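PDB 1YQE: hypothetical UPF0204 protein AF0625 from Archaeoglobus fulgidus, which probably hydrolyses D-aminoacyl-tRNA to free tRNA and D-amino acid as a zinc-dependent deacylase, so that mischarged tRNA is recycled. Local coordinates for residues Leu7-Glu12 with Tyr47-Lys52; Phe38-Ser43 with Glu63-Tyr68; Val192-Thr197 with Lys248-Ala253; Ala240-Ile245 with Glu268-Lys273. One frame throughout, in Å; residues are numbered along the deposited sequence.

Contact 1 of 4, residues Leu7-Glu12 with Tyr47-Lys52; sequences LVVCSE and YIAETK
From L7 beside Y47 to S11 beside T51, strands 7-11 and 47-51 run parallel, their axes 4.5 Å apart and turned by 21°. They are neighbours within the mixed eight-stranded sheet, where V8, C10 and E12 bond to Y47, A49 and T51 as in a parallel sheet. V8 N gives to Y47 O, and V8 O takes A49 N at 2.8 Å; C10 repeats the pattern with A49 O and T51 N, and E12 N adds a last bond to T51 O. On the face of L7, V9 and A49, covered by L65 of helix 61-65, L7 CD1 makes the closest apolar contacts. L7 CG stands anti to the backbone N (chi1 173°), and L7 CD1 meets Y47 CB at 3.6 Å and A49 CB at 3.7 Å. On the other face, C10 SG lies against E50 CG beneath helix 15-24. The buried E50 carboxylate is held by K21, Q18 and Y41, which would probably keep it ionised. At the strand ends E12 crosses E50 at about a right angle, CG to CG at a tight 3.3 Å. The E12 carboxylate lies against the aliphatic part of K52, E12 OE2 3.1 Å from K52 CG, while K52 NZ stays 4.4 Å from E12 OE2, too far for a salt bridge.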
loop_
_atom_site.group_PDB
_atom_site.type_symbol
_atom_site.label_atom_id
_atom_site.label_comp_id
_atom_site.label_asym_id
_atom_site.label_seq_id
_atom_site.Cartn_x
_atom_site.Cartn_y
_atom_site.Cartn_z
ATOM N N LEU A 7 -6.964 4.024 10.890
ATOM C CA LEU A 7 -6.012 5.037 11.319
ATOM C C LEU A 7 -5.083 5.512 10.212
ATOM O O LEU A 7 -4.405 4.708 9.568
ATOM C CB LEU A 7 -5.163 4.481 12.469
ATOM C CG LEU A 7 -3.973 5.306 12.972
ATOM C CD1 LEU A 7 -4.448 6.632 13.533
ATOM C CD2 LEU A 7 -3.238 4.508 14.050
ATOM N N VAL A 8 -5.061 6.821 9.997
ATOM C CA VAL A 8 -4.183 7.425 8.997
ATOM C C VAL A 8 -2.960 7.915 9.767
ATOM O O VAL A 8 -3.091 8.606 10.772
ATOM C CB VAL A 8 -4.869 8.612 8.292
ATOM C CG1 VAL A 8 -3.897 9.278 7.312
ATOM C CG2 VAL A 8 -6.102 8.123 7.555
ATOM N N VAL A 9 -1.774 7.537 9.303
ATOM C CA VAL A 9 -0.531 7.916 9.965
ATOM C C VAL A 9 0.358 8.748 9.055
ATOM O O VAL A 9 0.574 8.388 7.899
ATOM C CB VAL A 9 0.269 6.661 10.387
ATOM C CG1 VAL A 9 1.632 7.068 10.937
ATOM C CG2 VAL A 9 -0.513 5.863 11.417
ATOM N N CYS A 10 0.880 9.852 9.584
ATOM C CA CYS A 10 1.768 10.724 8.820
ATOM C C CYS A 10 2.956 11.180 9.662
ATOM O O CYS A 10 2.962 11.034 10.887
ATOM C CB CYS A 10 1.010 11.948 8.295
ATOM S SG CYS A 10 0.335 13.045 9.561
ATOM N N SER A 11 3.964 11.727 8.990
ATOM C CA SER A 11 5.166 12.210 9.656
ATOM C C SER A 11 5.115 13.731 9.795
ATOM O O SER A 11 4.742 14.440 8.859
ATOM C CB SER A 11 6.406 11.802 8.853
ATOM O OG SER A 11 7.599 12.199 9.507
ATOM N N GLU A 12 5.491 14.229 10.968
ATOM C CA GLU A 12 5.484 15.662 11.222
ATOM C C GLU A 12 6.369 16.441 10.252
ATOM O O GLU A 12 6.066 17.584 9.915
ATOM C CB GLU A 12 5.908 15.939 12.670
ATOM C CG GLU A 12 4.812 15.609 13.682
ATOM C CD GLU A 12 5.256 15.758 15.126
ATOM O OE1 GLU A 12 5.853 16.805 15.468
ATOM O OE2 GLU A 12 4.995 14.829 15.923
ATOM N N TYR A 47 -9.436 7.910 12.555
ATOM C CA TYR A 47 -8.375 8.477 13.380
ATOM C C TYR A 47 -7.199 8.958 12.542
ATOM O O TYR A 47 -7.016 8.521 11.408
ATOM C CB TYR A 47 -7.849 7.423 14.351
ATOM C CG TYR A 47 -8.819 6.970 15.416
ATOM C CD1 TYR A 47 -8.681 5.721 16.015
ATOM C CD2 TYR A 47 -9.841 7.808 15.868
ATOM C CE1 TYR A 47 -9.528 5.315 17.038
ATOM C CE2 TYR A 47 -10.693 7.409 16.896
ATOM C CZ TYR A 47 -10.527 6.162 17.475
ATOM O OH TYR A 47 -11.357 5.761 18.498
ATOM N N ILE A 48 -6.406 9.858 13.119
ATOM C CA ILE A 48 -5.207 10.376 12.470
ATOM C C ILE A 48 -4.125 10.432 13.544
ATOM O O ILE A 48 -4.383 10.848 14.676
ATOM C CB ILE A 48 -5.392 11.806 11.913
ATOM C CG1 ILE A 48 -6.484 11.832 10.842
ATOM C CG2 ILE A 48 -4.067 12.297 11.318
ATOM C CD1 ILE A 48 -6.764 13.224 10.283
ATOM N N ALA A 49 -2.917 10.004 13.199
ATOM C CA ALA A 49 -1.821 10.031 14.156
ATOM C C ALA A 49 -0.598 10.652 13.509
ATOM O O ALA A 49 -0.240 10.320 12.376
ATOM C CB ALA A 49 -1.501 8.621 14.644
ATOM N N GLU A 50 0.038 11.557 14.241
ATOM C CA GLU A 50 1.223 12.239 13.760
ATOM C C GLU A 50 2.400 11.784 14.614
ATOM O O GLU A 50 2.294 11.701 15.838
ATOM C CB GLU A 50 1.019 13.749 13.880
ATOM C CG GLU A 50 1.807 14.577 12.895
ATOM C CD GLU A 50 1.235 15.975 12.730
ATOM O OE1 GLU A 50 1.780 16.748 11.918
ATOM O OE2 GLU A 50 0.238 16.302 13.410
ATOM N N THR A 51 3.512 11.470 13.962
ATOM C CA THR A 51 4.710 11.021 14.658
ATOM C C THR A 51 5.909 11.785 14.114
ATOM O O THR A 51 5.887 12.247 12.975
ATOM C CB THR A 51 4.947 9.512 14.447
ATOM O OG1 THR A 51 6.115 9.105 15.168
ATOM C CG2 THR A 51 5.147 9.203 12.963
ATOM N N LYS A 52 6.947 11.929 14.930
ATOM C CA LYS A 52 8.145 12.636 14.502
ATOM C C LYS A 52 9.112 11.671 13.831
ATOM O O LYS A 52 10.142 12.075 13.299
ATOM C CB LYS A 52 8.824 13.325 15.694
ATOM C CG LYS A 52 8.052 14.534 16.226
ATOM C CD LYS A 52 8.880 15.372 17.199
ATOM C CE LYS A 52 9.075 14.668 18.535
ATOM N NZ LYS A 52 7.786 14.498 19.261
#

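Contact 2 of 4, residues Phe38-Ser43 with Glu63-Tyr68; sequences FKLYLS and EKLAKY
The F38 ring takes a methyl group over one face and two neighbours at its edge. L65 CD2 sits above the centre, 3.5 Å from the ring centroid and only 9° off the ring normal, a CH-pi contact that reaches all six ring carbons at once. Near the ring plane, K64 CB approaches F38 CZ at 3.9 Å, while Y68 CE1 stands 4.1 Å from F38 CD1. Seen from the Y68 ring, that last approach is oblique, and one face of this tyrosine is covered by K67 CG from its own segment. The F38 side chain is directed at the helix from its root: CG lies anti to the carbonyl carbon (chi1 -45°), and the remaining torsion sets the ring for L65 to lie over its face. L40, two residues on, completes the patch with both methyls. L40 CD2 meets L65 CD2 at 3.9 Å, the two side chains running antiparallel alongside each other, and L40 CD1 lies 3.8 Å from Y68 CB. An alanine at F38 would probably leave L65 CD2 without its aromatic face and a gap beside K64 CB and Y68 CE1. Beyond the two segments, T51 packs on F38 and A49 on L40, while V35 touches both L40 and Y68. The short helix 61-65 and the loop after it lie on one face of the sheet: the helix belongs to the beta-alpha-beta crossover that leads from strand 47-51 past strand 6-11 to strand 73-81, and here it also reaches the hairpin strand 38-42.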
loop_
_atom_site.group_PDB
_atom_site.type_symbol
_atom_site.label_atom_id
_atom_site.label_comp_id
_atom_site.label_asym_id
_atom_site.label_seq_id
_atom_site.Cartn_x
_atom_site.Cartn_y
_atom_site.Cartn_z
ATOM N N PHE A 38 3.253 10.825 20.238
ATOM C CA PHE A 38 2.364 11.176 19.134
ATOM C C PHE A 38 1.365 12.301 19.363
ATOM O O PHE A 38 1.104 12.729 20.490
ATOM C CB PHE A 38 1.563 9.947 18.683
ATOM C CG PHE A 38 2.382 8.700 18.539
ATOM C CD1 PHE A 38 2.484 7.795 19.592
ATOM C CD2 PHE A 38 3.047 8.422 17.348
ATOM C CE1 PHE A 38 3.237 6.629 19.462
ATOM C CE2 PHE A 38 3.803 7.260 17.209
ATOM C CZ PHE A 38 3.896 6.361 18.267
ATOM N N LYS A 39 0.806 12.764 18.250
ATOM C CA LYS A 39 -0.221 13.792 18.235
ATOM C C LYS A 39 -1.393 13.055 17.598
ATOM O O LYS A 39 -1.358 12.730 16.412
ATOM C CB LYS A 39 0.197 14.976 17.360
ATOM C CG LYS A 39 1.423 15.725 17.861
ATOM C CD LYS A 39 1.843 16.833 16.901
ATOM C CE LYS A 39 0.786 17.918 16.797
ATOM N NZ LYS A 39 0.537 18.560 18.117
ATOM N N LEU A 40 -2.415 12.764 18.391
ATOM C CA LEU A 40 -3.571 12.040 17.886
ATOM C C LEU A 40 -4.753 12.960 17.628
ATOM O O LEU A 40 -5.002 13.892 18.390
ATOM C CB LEU A 40 -3.993 10.960 18.884
ATOM C CG LEU A 40 -2.927 9.991 19.395
ATOM C CD1 LEU A 40 -3.563 9.054 20.415
ATOM C CD2 LEU A 40 -2.324 9.203 18.237
ATOM N N TYR A 41 -5.475 12.695 16.545
ATOM C CA TYR A 41 -6.655 13.471 16.195
ATOM C C TYR A 41 -7.791 12.464 16.158
ATOM O O TYR A 41 -7.772 11.527 15.359
ATOM C CB TYR A 41 -6.483 14.143 14.831
ATOM C CG TYR A 41 -5.278 15.057 14.749
ATOM C CD1 TYR A 41 -3.999 14.539 14.538
ATOM C CD2 TYR A 41 -5.409 16.435 14.910
ATOM C CE1 TYR A 41 -2.881 15.370 14.490
ATOM C CE2 TYR A 41 -4.297 17.277 14.866
ATOM C CZ TYR A 41 -3.037 16.737 14.656
ATOM O OH TYR A 41 -1.929 17.556 14.611
ATOM N N LEU A 42 -8.777 12.656 17.029
ATOM C CA LEU A 42 -9.896 11.732 17.122
ATOM C C LEU A 42 -11.230 12.279 16.638
ATOM O O LEU A 42 -11.516 13.470 16.753
ATOM C CB LEU A 42 -10.052 11.270 18.570
ATOM C CG LEU A 42 -8.774 10.803 19.267
ATOM C CD1 LEU A 42 -9.031 10.648 20.759
ATOM C CD2 LEU A 42 -8.308 9.500 18.649
ATOM N N SER A 43 -12.045 11.374 16.108
ATOM C CA SER A 43 -13.376 11.689 15.615
ATOM C C SER A 43 -14.132 10.369 15.620
ATOM O O SER A 43 -13.548 9.323 15.907
ATOM C CB SER A 43 -13.313 12.255 14.193
ATOM O OG SER A 43 -12.918 11.267 13.260
ATOM N N GLU A 63 2.147 -1.116 17.185
ATOM C CA GLU A 63 2.072 -1.574 18.570
ATOM C C GLU A 63 2.103 -0.378 19.511
ATOM O O GLU A 63 1.392 -0.350 20.517
ATOM C CB GLU A 63 3.250 -2.495 18.910
ATOM C CG GLU A 63 3.401 -3.710 18.012
ATOM C CD GLU A 63 4.555 -4.604 18.436
ATOM O OE1 GLU A 63 5.647 -4.074 18.744
ATOM O OE2 GLU A 63 4.372 -5.841 18.455
ATOM N N LYS A 64 2.940 0.604 19.183
ATOM C CA LYS A 64 3.075 1.811 19.991
ATOM C C LYS A 64 1.779 2.620 20.023
ATOM O O LYS A 64 1.339 3.072 21.084
ATOM C CB LYS A 64 4.204 2.684 19.437
ATOM C CG LYS A 64 5.561 2.004 19.444
ATOM C CD LYS A 64 6.626 2.871 18.806
ATOM C CE LYS A 64 7.976 2.170 18.841
ATOM N NZ LYS A 64 9.054 3.009 18.252
ATOM N N LEU A 65 1.174 2.803 18.858
ATOM C CA LEU A 65 -0.066 3.563 18.764
ATOM C C LEU A 65 -1.254 2.828 19.377
ATOM O O LEU A 65 -2.171 3.459 19.912
ATOM C CB LEU A 65 -0.361 3.899 17.298
ATOM C CG LEU A 65 0.523 4.975 16.665
ATOM C CD1 LEU A 65 0.471 4.881 15.141
ATOM C CD2 LEU A 65 0.065 6.344 17.137
ATOM N N ALA A 66 -1.233 1.501 19.309
ATOM C CA ALA A 66 -2.325 0.683 19.839
ATOM C C ALA A 66 -2.470 0.775 21.355
ATOM O O ALA A 66 -3.411 0.232 21.933
ATOM C CB ALA A 66 -2.142 -0.764 19.421
ATOM N N LYS A 67 -1.532 1.455 22.000
ATOM C CA LYS A 67 -1.593 1.621 23.442
ATOM C C LYS A 67 -2.619 2.700 23.782
ATOM O O LYS A 67 -3.232 2.674 24.848
ATOM C CB LYS A 67 -0.219 2.029 23.981
ATOM C CG LYS A 67 -0.195 2.380 25.461
ATOM C CD LYS A 67 1.192 2.851 25.883
ATOM C CE LYS A 67 1.189 3.439 27.287
ATOM N NZ LYS A 67 2.538 3.983 27.651
ATOM N N TYR A 68 -2.817 3.635 22.858
ATOM C CA TYR A 68 -3.735 4.740 23.085
ATOM C C TYR A 68 -5.073 4.659 22.354
ATOM O O TYR A 68 -6.046 5.295 22.772
ATOM C CB TYR A 68 -3.038 6.054 22.734
ATOM C CG TYR A 68 -1.629 6.140 23.271
ATOM C CD1 TYR A 68 -0.528 5.946 22.435
ATOM C CD2 TYR A 68 -1.394 6.415 24.618
ATOM C CE1 TYR A 68 0.776 6.030 22.928
ATOM C CE2 TYR A 68 -0.097 6.497 25.121
ATOM C CZ TYR A 68 0.982 6.306 24.272
ATOM O OH TYR A 68 2.265 6.402 24.766
#

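Contact 3 of 4, residues Val192-Thr197 with Lys248-Ala253; sequences VGVGGT and KSVNSA
G196 and S249 join two loops that leave the carboxyl ends of neighbouring strands in the four-stranded parallel sheet, one after strand 189-194, the other between strand 242-245 and helix 252-265. The contact is small and rests on one polar bond and one methyl group. G196 N donates to S249 OG at 2.7 Å, with an N-H...O angle of 162°. S249 points toward the opposite loop, and with OG anti to its own backbone N (chi1 -177°) the hydroxyl meets that N-H. An alanine at S249 would probably leave the buried G196 N-H without this acceptor. V250 adds the apolar part: its CG1 lies 3.3 Å from V194 O and 4.2 Å from V194 CG1. G195 and G196 have backbone angles at which a CB would jam against the preceding carbonyl O. At G195 a CB would in addition come too close to V250 CG1 and S249 CB, so its lack of a side chain lets the loops draw together. Around this junction, V194 packs on V254 and V258 of helix 252-265 and on L231 of helix 228-238. V250 touches I245 of strand 242-245 and K255, while N251 OD1 caps the start of helix 252-265 through V254 N.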
loop_
_atom_site.group_PDB
_atom_site.type_symbol
_atom_site.label_atom_id
_atom_site.label_comp_id
_atom_site.label_asym_id
_atom_site.label_seq_id
_atom_site.Cartn_x
_atom_site.Cartn_y
_atom_site.Cartn_z
ATOM N N VAL A 192 -0.886 -12.074 -4.808
ATOM C CA VAL A 192 0.452 -11.606 -4.532
ATOM C C VAL A 192 0.978 -11.576 -5.964
ATOM O O VAL A 192 0.727 -12.501 -6.728
ATOM C CB VAL A 192 1.275 -12.614 -3.707
ATOM C CG1 VAL A 192 2.757 -12.298 -3.851
ATOM C CG2 VAL A 192 0.883 -12.530 -2.238
ATOM N N GLY A 193 1.678 -10.517 -6.342
ATOM C CA GLY A 193 2.179 -10.447 -7.704
ATOM C C GLY A 193 3.665 -10.703 -7.770
ATOM O O GLY A 193 4.404 -10.329 -6.861
ATOM N N VAL A 194 4.102 -11.341 -8.850
ATOM C CA VAL A 194 5.510 -11.657 -9.038
ATOM C C VAL A 194 5.938 -11.273 -10.453
ATOM O O VAL A 194 5.394 -11.777 -11.434
ATOM C CB VAL A 194 5.782 -13.169 -8.822
ATOM C CG1 VAL A 194 7.243 -13.493 -9.128
ATOM C CG2 VAL A 194 5.462 -13.555 -7.373
ATOM N N GLY A 195 6.906 -10.372 -10.541
ATOM C CA GLY A 195 7.404 -9.941 -11.834
ATOM C C GLY A 195 7.123 -8.481 -12.114
ATOM O O GLY A 195 6.276 -7.868 -11.461
ATOM N N GLY A 196 7.841 -7.922 -13.086
ATOM C CA GLY A 196 7.646 -6.533 -13.459
ATOM C C GLY A 196 8.698 -5.567 -12.945
ATOM O O GLY A 196 9.517 -5.911 -12.098
ATOM N N THR A 197 8.681 -4.353 -13.481
ATOM C CA THR A 197 9.603 -3.310 -13.057
ATOM C C THR A 197 9.055 -2.710 -11.758
ATOM O O THR A 197 7.940 -3.040 -11.349
ATOM C CB THR A 197 9.735 -2.221 -14.136
ATOM O OG1 THR A 197 8.432 -1.836 -14.591
ATOM C CG2 THR A 197 10.551 -2.744 -15.314
ATOM N N LYS A 248 5.736 -11.789 -18.984
ATOM C CA LYS A 248 6.807 -11.267 -19.824
ATOM C C LYS A 248 8.031 -10.916 -18.982
ATOM O O LYS A 248 9.110 -10.646 -19.513
ATOM C CB LYS A 248 6.320 -10.030 -20.588
ATOM C CG LYS A 248 7.387 -9.376 -21.455
ATOM C CD LYS A 248 6.827 -8.249 -22.313
ATOM C CE LYS A 248 5.854 -8.770 -23.363
ATOM N NZ LYS A 248 5.426 -7.695 -24.299
ATOM N N SER A 249 7.860 -10.945 -17.665
ATOM C CA SER A 249 8.938 -10.607 -16.743
ATOM C C SER A 249 9.549 -11.826 -16.053
ATOM O O SER A 249 10.769 -11.924 -15.923
ATOM C CB SER A 249 8.419 -9.622 -15.690
ATOM O OG SER A 249 9.448 -9.211 -14.810
ATOM N N VAL A 250 8.703 -12.752 -15.615
ATOM C CA VAL A 250 9.178 -13.946 -14.926
ATOM C C VAL A 250 9.921 -14.923 -15.838
ATOM O O VAL A 250 9.557 -15.111 -17.000
ATOM C CB VAL A 250 8.010 -14.709 -14.255
ATOM C CG1 VAL A 250 7.232 -13.773 -13.331
ATOM C CG2 VAL A 250 7.095 -15.303 -15.317
ATOM N N ASN A 251 10.971 -15.538 -15.305
ATOM C CA ASN A 251 11.736 -16.520 -16.059
ATOM C C ASN A 251 11.357 -17.895 -15.521
ATOM O O ASN A 251 10.639 -17.998 -14.525
ATOM C CB ASN A 251 13.242 -16.278 -15.904
ATOM C CG ASN A 251 13.660 -16.102 -14.462
ATOM O OD1 ASN A 251 13.290 -16.891 -13.595
ATOM N ND2 ASN A 251 14.446 -15.066 -14.199
ATOM N N SER A 252 11.826 -18.951 -16.173
ATOM C CA SER A 252 11.496 -20.301 -15.734
ATOM C C SER A 252 11.972 -20.597 -14.317
ATOM O O SER A 252 11.364 -21.401 -13.610
ATOM C CB SER A 252 12.070 -21.329 -16.713
ATOM O OG SER A 252 13.355 -20.942 -17.157
ATOM N N ALA A 253 13.050 -19.946 -13.896
ATOM C CA ALA A 253 13.579 -20.166 -12.554
ATOM C C ALA A 253 12.601 -19.671 -11.495
ATOM O O ALA A 253 12.283 -20.389 -10.544
ATOM C CB ALA A 253 14.919 -19.459 -12.396
#

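Contact 4 of 4, residues Ala240-Ile245 with Glu268-Lys273; sequences AEYIII and EVLKSK
The pairing of Y242 with E268 begins the parallel ladder that closes a beta-alpha-beta unit, in which strand 242-245 is followed by helix 252-265 and then by strand 268-271. The two strand axes approach to 4.7 Å at an angle of 26°. E268 N gives a rather long bond to E241 O, and I243 then works in both directions, its N to E268 O and its O to L270 N at 2.9 Å. I245 does the same with L270 O and S272 N, the latter at 3.0 Å, which ties the first turn of helix 272-278 to the end of the neighbouring strand.

The side chains of Y242 and E268 run alongside each other in the same direction. The carboxylate is nearly coplanar with the ring, and E268 OE1 comes to the ring edge, 3.2 Å from Y242 CE1. L270 crosses the same ring obliquely, its CD1 3.9 Å from Y242 CD1, and F212 meets the tyrosine edge-to-face.

Strand 268-271 is an outermost strand of this four-stranded parallel sheet, and helices lie against both faces. On the face of I243 and V269, helix 252-265 packs with V258 against both residues; I245 CG2 reaches V269 CG1 at 4.3 Å. In I245, chi1 of 56° puts CG1 between the backbone N and carbonyl carbon, and an extended chi2 (173°) takes CD1 to 4.1 Å from K271 CG. On the opposite face I244 CG2 touches S272 CA at 3.9 Å, and I206 of helix 201-209 packs on both residues. S272 OG is hydrogen-bonded to E247, whose other carboxylate oxygen takes K273 N.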
loop_
_atom_site.group_PDB
_atom_site.type_symbol
_atom_site.label_atom_id
_atom_site.label_comp_id
_atom_site.label_asym_id
_atom_site.label_seq_id
_atom_site.Cartn_x
_atom_site.Cartn_y
_atom_site.Cartn_z
ATOM N N ALA A 240 -4.083 -13.922 0.382
ATOM C CA ALA A 240 -4.291 -14.110 -1.045
ATOM C C ALA A 240 -4.725 -15.518 -1.410
ATOM O O ALA A 240 -4.342 -16.491 -0.757
ATOM C CB ALA A 240 -3.014 -13.771 -1.798
ATOM N N GLU A 241 -5.529 -15.615 -2.461
ATOM C CA GLU A 241 -5.984 -16.909 -2.952
ATOM C C GLU A 241 -5.343 -17.149 -4.312
ATOM O O GLU A 241 -5.611 -18.157 -4.962
ATOM C CB GLU A 241 -7.510 -16.935 -3.099
ATOM C CG GLU A 241 -8.276 -16.988 -1.785
ATOM C CD GLU A 241 -7.852 -18.157 -0.904
ATOM O OE1 GLU A 241 -7.634 -19.269 -1.435
ATOM O OE2 GLU A 241 -7.746 -17.965 0.328
ATOM N N TYR A 242 -4.479 -16.228 -4.730
ATOM C CA TYR A 242 -3.835 -16.331 -6.039
ATOM C C TYR A 242 -2.455 -15.694 -6.084
ATOM O O TYR A 242 -2.114 -14.857 -5.254
ATOM C CB TYR A 242 -4.654 -15.585 -7.098
ATOM C CG TYR A 242 -6.091 -15.992 -7.249
ATOM C CD1 TYR A 242 -6.454 -17.034 -8.104
ATOM C CD2 TYR A 242 -7.098 -15.322 -6.557
ATOM C CE1 TYR A 242 -7.785 -17.393 -8.268
ATOM C CE2 TYR A 242 -8.435 -15.679 -6.713
ATOM C CZ TYR A 242 -8.770 -16.712 -7.570
ATOM O OH TYR A 242 -10.089 -17.056 -7.743
ATOM N N ILE A 243 -1.678 -16.103 -7.081
ATOM C CA ILE A 243 -0.376 -15.509 -7.346
ATOM C C ILE A 243 -0.507 -15.135 -8.818
ATOM O O ILE A 243 -0.834 -15.984 -9.644
ATOM C CB ILE A 243 0.807 -16.494 -7.225
ATOM C CG1 ILE A 243 0.968 -16.967 -5.783
ATOM C CG2 ILE A 243 2.104 -15.792 -7.664
ATOM C CD1 ILE A 243 2.065 -17.995 -5.591
ATOM N N ILE A 244 -0.303 -13.866 -9.141
ATOM C CA ILE A 244 -0.378 -13.435 -10.532
ATOM C C ILE A 244 1.047 -13.184 -10.996
ATOM O O ILE A 244 1.834 -12.569 -10.282
ATOM C CB ILE A 244 -1.195 -12.132 -10.682
ATOM C CG1 ILE A 244 -2.661 -12.397 -10.347
ATOM C CG2 ILE A 244 -1.074 -11.598 -12.101
ATOM C CD1 ILE A 244 -3.495 -11.137 -10.230
ATOM N N ILE A 245 1.385 -13.669 -12.187
ATOM C CA ILE A 245 2.727 -13.468 -12.715
ATOM C C ILE A 245 2.711 -12.563 -13.938
ATOM O O ILE A 245 1.749 -12.553 -14.711
ATOM C CB ILE A 245 3.396 -14.806 -13.126
ATOM C CG1 ILE A 245 2.512 -15.542 -14.137
ATOM C CG2 ILE A 245 3.667 -15.661 -11.891
ATOM C CD1 ILE A 245 3.155 -16.781 -14.728
ATOM N N GLU A 268 -4.030 -20.570 -6.540
ATOM C CA GLU A 268 -3.912 -20.702 -7.987
ATOM C C GLU A 268 -3.029 -19.644 -8.649
ATOM O O GLU A 268 -3.069 -18.470 -8.288
ATOM C CB GLU A 268 -5.308 -20.674 -8.622
ATOM C CG GLU A 268 -5.298 -20.587 -10.143
ATOM C CD GLU A 268 -6.693 -20.663 -10.741
ATOM O OE1 GLU A 268 -7.590 -19.932 -10.268
ATOM O OE2 GLU A 268 -6.888 -21.452 -11.691
ATOM N N VAL A 269 -2.234 -20.074 -9.626
ATOM C CA VAL A 269 -1.357 -19.166 -10.364
ATOM C C VAL A 269 -2.055 -18.721 -11.648
ATOM O O VAL A 269 -2.548 -19.556 -12.404
ATOM C CB VAL A 269 -0.035 -19.847 -10.774
ATOM C CG1 VAL A 269 0.825 -18.869 -11.569
ATOM C CG2 VAL A 269 0.716 -20.328 -9.547
ATOM N N LEU A 270 -2.082 -17.411 -11.892
ATOM C CA LEU A 270 -2.710 -16.845 -13.085
ATOM C C LEU A 270 -1.797 -15.864 -13.825
ATOM O O LEU A 270 -1.075 -15.079 -13.203
ATOM C CB LEU A 270 -4.002 -16.111 -12.709
ATOM C CG LEU A 270 -5.208 -16.930 -12.248
ATOM C CD1 LEU A 270 -6.333 -15.983 -11.845
ATOM C CD2 LEU A 270 -5.665 -17.861 -13.366
ATOM N N LYS A 271 -1.829 -15.906 -15.154
ATOM C CA LYS A 271 -1.022 -14.986 -15.952
ATOM C C LYS A 271 -1.757 -13.644 -15.985
ATOM O O LYS A 271 -2.981 -13.616 -16.052
ATOM C CB LYS A 271 -0.817 -15.545 -17.367
ATOM C CG LYS A 271 0.021 -16.820 -17.364
ATOM C CD LYS A 271 0.598 -17.173 -18.731
ATOM C CE LYS A 271 -0.440 -17.751 -19.675
ATOM N NZ LYS A 271 0.217 -18.266 -20.922
ATOM N N SER A 272 -1.008 -12.544 -15.928
ATOM C CA SER A 272 -1.596 -11.206 -15.904
ATOM C C SER A 272 -2.548 -10.915 -17.061
ATOM O O SER A 272 -3.540 -10.205 -16.886
ATOM C CB SER A 272 -0.497 -10.137 -15.876
ATOM O OG SER A 272 0.115 -9.989 -17.146
ATOM N N LYS A 273 -2.246 -11.455 -18.239
ATOM C CA LYS A 273 -3.097 -11.233 -19.403
ATOM C C LYS A 273 -4.456 -11.892 -19.203
ATOM O O LYS A 273 -5.484 -11.338 -19.584
ATOM C CB LYS A 273 -2.429 -11.784 -20.669
ATOM C CG LYS A 273 -3.269 -11.608 -21.930
ATOM C CD LYS A 273 -2.574 -12.173 -23.158
ATOM C CE LYS A 273 -3.428 -11.961 -24.398
ATOM N NZ LYS A 273 -3.732 -10.515 -24.601
#

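How the contacts relate
The four contacts fall into two pairs, one on each side of the chain's centre. Contacts 1 and 2 lie about 8 Å apart between centres and share the mixed eight-stranded sheet: strands 38-42 and 47-51 are neighbours, joined by E50 N to K39 O at 2.8 Å. Contacts 3 and 4, about 11 Å apart, share the four-stranded parallel sheet, where V194 N is hydrogen-bonded to I244 O. Within each pair the segments alternate along the chain, so each region is interlaced; between the pairs they come in series, and the nearest atoms of contacts 1 and 4 are about 21 Å apart. The protein thus builds two sheets, one mixed and one parallel, each with its own interlaced pair of contacts, and the pyrophosphate lies about 8 Å from the S11 side chain of contact 1.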